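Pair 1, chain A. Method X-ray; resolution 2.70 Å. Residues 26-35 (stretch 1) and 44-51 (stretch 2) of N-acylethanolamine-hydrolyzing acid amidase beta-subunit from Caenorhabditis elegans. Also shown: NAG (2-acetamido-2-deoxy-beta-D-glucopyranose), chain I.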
# COMPACT_ATOMS: atom_id res chain seq x y z
N LEU A 26 10.95 -2.10 13.25
CA LEU A 26 9.82 -1.74 14.10
C LEU A 26 8.49 -2.02 13.42
O LEU A 26 7.52 -2.42 14.07
CB LEU A 26 9.91 -0.26 14.50
CG LEU A 26 11.00 0.13 15.50
CD1 LEU A 26 10.93 1.62 15.81
CD2 LEU A 26 10.89 -0.69 16.78
N LEU A 27 8.43 -1.84 12.10
CA LEU A 27 7.17 -2.02 11.39
C LEU A 27 6.79 -3.49 11.27
O LEU A 27 5.60 -3.81 11.19
CB LEU A 27 7.24 -1.39 10.00
CG LEU A 27 5.89 -0.86 9.50
CD1 LEU A 27 5.52 0.42 10.24
CD2 LEU A 27 5.88 -0.64 7.99
N LYS A 28 7.78 -4.38 11.24
CA LYS A 28 7.50 -5.81 11.09
C LYS A 28 6.64 -6.33 12.24
O LYS A 28 5.78 -7.20 12.03
CB LYS A 28 8.81 -6.60 11.02
CG LYS A 28 9.61 -6.38 9.75
CD LYS A 28 10.89 -7.18 9.76
CE LYS A 28 11.66 -7.01 8.47
NZ LYS A 28 13.03 -7.59 8.54
N ASN A 29 6.85 -5.81 13.44
CA ASN A 29 6.11 -6.25 14.62
C ASN A 29 4.64 -5.87 14.59
O ASN A 29 3.88 -6.37 15.42
CB ASN A 29 6.75 -5.68 15.88
CG ASN A 29 8.03 -6.39 16.28
OD1 ASN A 29 8.20 -7.58 16.04
ND2 ASN A 29 8.94 -5.65 16.89
N ILE A 30 4.22 -4.99 13.68
CA ILE A 30 2.83 -4.53 13.69
C ILE A 30 2.19 -4.71 12.31
O ILE A 30 1.13 -4.15 12.03
CB ILE A 30 2.74 -3.06 14.15
CG1 ILE A 30 3.53 -2.14 13.22
CG2 ILE A 30 3.25 -2.94 15.58
CD1 ILE A 30 3.27 -0.67 13.45
N THR A 31 2.82 -5.51 11.46
CA THR A 31 2.24 -5.82 10.16
C THR A 31 1.14 -6.87 10.33
O THR A 31 1.36 -7.92 10.94
CB THR A 31 3.31 -6.34 9.19
OG1 THR A 31 4.31 -5.33 9.00
CG2 THR A 31 2.71 -6.68 7.84
N ILE A 32 -0.04 -6.58 9.78
CA ILE A 32 -1.21 -7.43 9.95
C ILE A 32 -1.94 -7.57 8.63
O ILE A 32 -1.84 -6.72 7.74
CB ILE A 32 -2.16 -6.87 11.05
CG1 ILE A 32 -2.64 -5.47 10.66
CG2 ILE A 32 -1.46 -6.86 12.41
CD1 ILE A 32 -3.70 -4.91 11.58
N HIS A 33 -2.66 -8.68 8.49
CA HIS A 33 -3.59 -8.89 7.39
C HIS A 33 -5.01 -8.74 7.92
O HIS A 33 -5.32 -9.23 9.01
CB HIS A 33 -3.39 -10.27 6.75
CG HIS A 33 -4.37 -10.57 5.65
ND1 HIS A 33 -5.64 -11.03 5.90
CD2 HIS A 33 -4.26 -10.47 4.31
CE1 HIS A 33 -6.28 -11.20 4.76
NE2 HIS A 33 -5.46 -10.87 3.77
N VAL A 34 -5.85 -8.06 7.16
CA VAL A 34 -7.18 -7.68 7.61
C VAL A 34 -8.22 -8.10 6.57
O VAL A 34 -8.02 -7.91 5.37
CB VAL A 34 -7.28 -6.17 7.88
CG1 VAL A 34 -8.72 -5.75 8.10
CG2 VAL A 34 -6.43 -5.80 9.10
N ASP A 35 -9.31 -8.68 7.05
CA ASP A 35 -10.51 -8.91 6.24
C ASP A 35 -11.59 -7.95 6.72
O ASP A 35 -11.99 -7.99 7.89
CB ASP A 35 -10.99 -10.36 6.36
CG ASP A 35 -10.30 -11.29 5.36
OD1 ASP A 35 -10.25 -12.51 5.64
OD2 ASP A 35 -9.82 -10.81 4.32
N TYR A 44 -13.60 -6.62 1.35
CA TYR A 44 -12.28 -6.45 0.79
C TYR A 44 -11.28 -6.76 1.89
O TYR A 44 -11.61 -6.75 3.08
CB TYR A 44 -12.06 -5.04 0.22
CG TYR A 44 -12.37 -3.93 1.19
CD1 TYR A 44 -11.37 -3.36 1.97
CD2 TYR A 44 -13.66 -3.45 1.36
CE1 TYR A 44 -11.65 -2.36 2.86
CE2 TYR A 44 -13.95 -2.44 2.25
CZ TYR A 44 -12.94 -1.90 3.00
OH TYR A 44 -13.21 -0.89 3.90
N SER A 45 -10.05 -7.06 1.48
CA SER A 45 -8.97 -7.38 2.38
C SER A 45 -7.80 -6.43 2.12
O SER A 45 -7.76 -5.73 1.11
CB SER A 45 -8.52 -8.84 2.22
OG SER A 45 -9.62 -9.72 2.32
N GLY A 46 -6.86 -6.41 3.05
CA GLY A 46 -5.70 -5.56 2.90
C GLY A 46 -4.63 -5.88 3.92
O GLY A 46 -4.88 -6.53 4.94
N LEU A 47 -3.42 -5.43 3.61
CA LEU A 47 -2.33 -5.40 4.56
C LEU A 47 -2.24 -3.99 5.13
O LEU A 47 -2.49 -3.01 4.42
CB LEU A 47 -1.02 -5.80 3.90
CG LEU A 47 -0.87 -7.29 3.53
CD1 LEU A 47 0.30 -7.49 2.58
CD2 LEU A 47 -0.69 -8.13 4.78
N THR A 48 -1.96 -3.89 6.42
CA THR A 48 -1.77 -2.59 7.03
C THR A 48 -0.96 -2.80 8.31
O THR A 48 -0.41 -3.88 8.54
CB THR A 48 -3.11 -1.90 7.29
OG1 THR A 48 -2.88 -0.56 7.75
CG2 THR A 48 -3.95 -2.66 8.32
N PHE A 49 -0.91 -1.77 9.14
CA PHE A 49 -0.11 -1.81 10.35
C PHE A 49 -0.92 -1.22 11.49
O PHE A 49 -1.78 -0.36 11.29
CB PHE A 49 1.20 -1.05 10.15
CG PHE A 49 1.79 -1.25 8.78
CD1 PHE A 49 1.40 -0.45 7.72
CD2 PHE A 49 2.73 -2.24 8.56
CE1 PHE A 49 1.94 -0.63 6.46
CE2 PHE A 49 3.28 -2.42 7.29
CZ PHE A 49 2.88 -1.61 6.25
N ALA A 50 -0.66 -1.70 12.70
CA ALA A 50 -1.35 -1.18 13.87
C ALA A 50 -1.20 0.34 13.92
O ALA A 50 -0.10 0.86 13.78
CB ALA A 50 -0.78 -1.81 15.14
N LEU A 51 -2.33 1.03 14.13
CA LEU A 51 -2.45 2.49 14.13
C LEU A 51 -2.86 3.04 12.77
O LEU A 51 -3.35 4.17 12.68
CB LEU A 51 -1.16 3.19 14.57
CG LEU A 51 -0.71 2.96 16.01
CD1 LEU A 51 0.62 3.66 16.26
CD2 LEU A 51 -1.76 3.45 17.01
C1 NAG I . 10.18 -6.18 17.37
C2 NAG I . 11.43 -5.56 16.71
C3 NAG I . 12.70 -5.94 17.49
C4 NAG I . 12.53 -5.69 18.98
C5 NAG I . 11.26 -6.37 19.48
C6 NAG I . 10.95 -6.11 20.93
C7 NAG I . 11.55 -7.27 14.96
C8 NAG I . 11.70 -7.54 13.49
N2 NAG I . 11.55 -5.99 15.32
O3 NAG I . 13.78 -5.15 16.99
O4 NAG I . 13.65 -6.21 19.70
O5 NAG I . 10.15 -5.85 18.74
O6 NAG I . 11.81 -5.14 21.52
O7 NAG I . 11.47 -8.18 15.77

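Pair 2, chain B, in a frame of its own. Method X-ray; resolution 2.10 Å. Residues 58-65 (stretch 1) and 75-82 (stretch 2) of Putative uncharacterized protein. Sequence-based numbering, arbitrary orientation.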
# COMPACT_ATOMS: atom_id res chain seq x y z
N SER B 58 16.90 -13.01 27.84
CA SER B 58 16.92 -12.00 28.87
C SER B 58 16.22 -12.44 30.12
O SER B 58 15.29 -13.19 30.07
CB SER B 58 16.25 -10.75 28.38
OG SER B 58 16.00 -9.91 29.48
N GLN B 59 16.64 -11.94 31.25
CA GLN B 59 15.99 -12.31 32.48
C GLN B 59 14.90 -11.33 32.86
O GLN B 59 13.97 -11.68 33.53
CB GLN B 59 17.00 -12.39 33.62
CG GLN B 59 17.93 -13.58 33.55
CD GLN B 59 17.35 -14.81 34.21
OE1 GLN B 59 16.19 -15.16 33.99
NE2 GLN B 59 18.17 -15.50 35.00
N ASP B 60 15.03 -10.08 32.45
CA ASP B 60 14.00 -9.13 32.79
C ASP B 60 12.85 -9.10 31.78
O ASP B 60 11.74 -8.80 32.11
CB ASP B 60 14.59 -7.74 32.99
CG ASP B 60 13.54 -6.69 33.33
OD1 ASP B 60 12.88 -6.81 34.36
OD2 ASP B 60 13.38 -5.73 32.57
N LEU B 61 13.13 -9.41 30.53
CA LEU B 61 12.13 -9.29 29.47
C LEU B 61 11.31 -10.55 29.22
O LEU B 61 11.86 -11.65 29.12
CB LEU B 61 12.82 -8.86 28.18
CG LEU B 61 13.49 -7.50 28.22
CD1 LEU B 61 14.11 -7.23 26.87
CD2 LEU B 61 12.48 -6.40 28.60
N LYS B 62 9.99 -10.37 29.10
CA LYS B 62 9.07 -11.45 28.75
C LYS B 62 8.34 -11.16 27.43
O LYS B 62 8.17 -10.00 27.04
CB LYS B 62 8.04 -11.69 29.86
CG LYS B 62 8.63 -11.80 31.28
CD LYS B 62 7.66 -12.48 32.22
CE LYS B 62 7.79 -14.00 32.15
NZ LYS B 62 9.04 -14.46 32.83
N MET B 63 7.88 -12.22 26.76
CA MET B 63 7.07 -12.10 25.56
C MET B 63 5.60 -12.12 25.97
O MET B 63 5.15 -13.05 26.64
CB MET B 63 7.39 -13.25 24.61
CG MET B 63 7.05 -12.98 23.15
SD MET B 63 5.33 -13.28 22.76
CE MET B 63 5.25 -15.07 22.90
N VAL B 64 4.88 -11.06 25.59
CA VAL B 64 3.45 -10.93 25.90
C VAL B 64 2.65 -10.65 24.63
O VAL B 64 3.02 -9.79 23.82
CB VAL B 64 3.20 -9.79 26.93
CG1 VAL B 64 1.73 -9.71 27.33
CG2 VAL B 64 4.07 -9.98 28.19
N VAL B 65 1.56 -11.40 24.45
CA VAL B 65 0.58 -11.09 23.41
C VAL B 65 -0.68 -10.53 24.08
O VAL B 65 -1.14 -11.06 25.10
CB VAL B 65 0.26 -12.32 22.53
CG1 VAL B 65 -0.77 -11.98 21.43
CG2 VAL B 65 1.56 -12.83 21.89
N ILE B 75 -1.60 -8.54 19.41
CA ILE B 75 -0.38 -7.76 19.25
C ILE B 75 0.68 -8.35 20.17
O ILE B 75 0.47 -8.44 21.38
CB ILE B 75 -0.60 -6.27 19.64
CG1 ILE B 75 -1.84 -5.68 18.93
CG2 ILE B 75 0.68 -5.44 19.40
CD1 ILE B 75 -1.69 -5.57 17.39
N PRO B 76 1.82 -8.79 19.59
CA PRO B 76 2.95 -9.31 20.35
C PRO B 76 3.90 -8.22 20.84
O PRO B 76 4.23 -7.28 20.10
CB PRO B 76 3.64 -10.25 19.35
CG PRO B 76 3.38 -9.62 18.03
CD PRO B 76 1.96 -9.08 18.15
N LEU B 77 4.33 -8.36 22.08
CA LEU B 77 5.15 -7.38 22.79
C LEU B 77 6.31 -8.04 23.54
O LEU B 77 6.23 -9.22 23.93
CB LEU B 77 4.29 -6.68 23.86
CG LEU B 77 2.88 -6.18 23.48
CD1 LEU B 77 2.09 -5.77 24.74
CD2 LEU B 77 2.99 -5.03 22.49
N VAL B 78 7.36 -7.27 23.77
CA VAL B 78 8.34 -7.60 24.81
C VAL B 78 8.10 -6.62 25.96
O VAL B 78 7.99 -5.41 25.75
CB VAL B 78 9.80 -7.58 24.26
CG1 VAL B 78 10.82 -7.69 25.37
CG2 VAL B 78 10.00 -8.75 23.29
N VAL B 79 7.97 -7.17 27.17
CA VAL B 79 7.59 -6.39 28.34
C VAL B 79 8.55 -6.67 29.51
O VAL B 79 8.92 -7.82 29.76
CB VAL B 79 6.12 -6.70 28.76
CG1 VAL B 79 5.72 -5.96 30.02
CG2 VAL B 79 5.13 -6.37 27.62
N SER B 80 8.97 -5.61 30.21
CA SER B 80 9.80 -5.78 31.41
C SER B 80 9.03 -6.48 32.55
O SER B 80 7.79 -6.56 32.51
CB SER B 80 10.38 -4.44 31.89
OG SER B 80 9.35 -3.53 32.23
N LYS B 81 9.78 -6.98 33.54
CA LYS B 81 9.23 -7.65 34.72
C LYS B 81 8.20 -6.82 35.48
O LYS B 81 7.16 -7.33 35.89
CB LYS B 81 10.36 -8.01 35.69
CG LYS B 81 10.97 -9.38 35.47
CD LYS B 81 11.86 -9.77 36.66
CE LYS B 81 12.32 -11.22 36.58
NZ LYS B 81 11.21 -12.19 36.89
N ASP B 82 8.50 -5.54 35.68
CA ASP B 82 7.57 -4.67 36.39
C ASP B 82 6.42 -4.15 35.50
O ASP B 82 5.53 -3.46 35.99
CB ASP B 82 8.32 -3.52 37.08
CG ASP B 82 9.07 -2.64 36.10
OD1 ASP B 82 9.73 -1.69 36.57
OD2 ASP B 82 9.00 -2.86 34.86

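Pair 1 and pair 2 share one backbone arrangement: two antiparallel strands, each pair joined by a ladder of hydrogen bonds. Fourteen central residues superpose with an RMSD of 0.8 Å, and the strand directions make similar angles, 148° in pair 1 and 153° in pair 2. The area buried is also nearly equal, 652 Å² against 643 Å², although only one matched position carries the same residue.

The ladders correspond rung for rung. In pair 1, I32(A) N donates to T48(A) O at 3.0 Å and T48(A) N returns a bond to I32(A) O at 3.1 Å; at the matching positions of pair 2, K62(B) N to V79(B) O and V79(B) N to K62(B) O both measure 2.8 Å. The next hydrogen-bonded rung joins V34(A) with G46(A) and, equivalently, V64(B) with L77(B). Here V34(A) N lies 2.9 Å from G46(A) O, and V64(B) N 2.8 Å from L77(B) O. Between these rungs the strands draw closer, to 4.7 Å between the CA atoms of H33(A) and L47(A) and likewise between those of M63(B) and V78(B), and CA-H...O contacts supplement the ladder, as from V78(B) CA to K62(B) O at 3.3 Å.

The best-matched side chain is the valine common to both, V34(A) and V64(B), whose side-chain centres fall 0.3 Å apart. On its face of the sheet the neighbours differ. V64(B) CG2 packs against V79(B) CG2 at 3.8 Å, an apolar contact; in pair 1 the methyl of a threonine occupies this place, with V34(A) CG2 4.1 Å from T48(A) CG2. The partner across the rung is G46(A) in pair 1, which contributes only backbone, whereas L77(B) adds a side chain to the same face. I32(A), whose CG1 lies 3.9 Å from T48(A) CG2, is matched by the partly exposed K62(B).

The other face diverges most where the first strand is entered. F49(A) buries 90 Å², the largest share of any residue in pair 1. L27(A) CD2 sits over one face of its ring, 3.7 Å from the ring centroid, in a CH-pi contact, while T31(A) OG1 approaches the ring edge, 3.5 Å from F49(A) CD2. T31(A) OG1 also donates to L27(A) O at 3.0 Å, tying the strand entrance to the preceding helix. Pair 2 has the small S80(B) at the position of F49(A), and L61(B), matching T31(A), instead packs its CB 3.6 Å from V78(B) CG1.

One position further out, a side chain joins in. A50(A) N donates to I30(A) O at 3.1 Å, and the CB atoms of I30(A) and A50(A) meet at 3.9 Å. The equivalent K81(B) N donates to D60(B) OD1 at 3.2 Å, with D60(B) O also 3.0 Å from K81(B) N, so pair 2 brings an acidic side chain to a position where pair 1 has apolar packing beside its carbonyl.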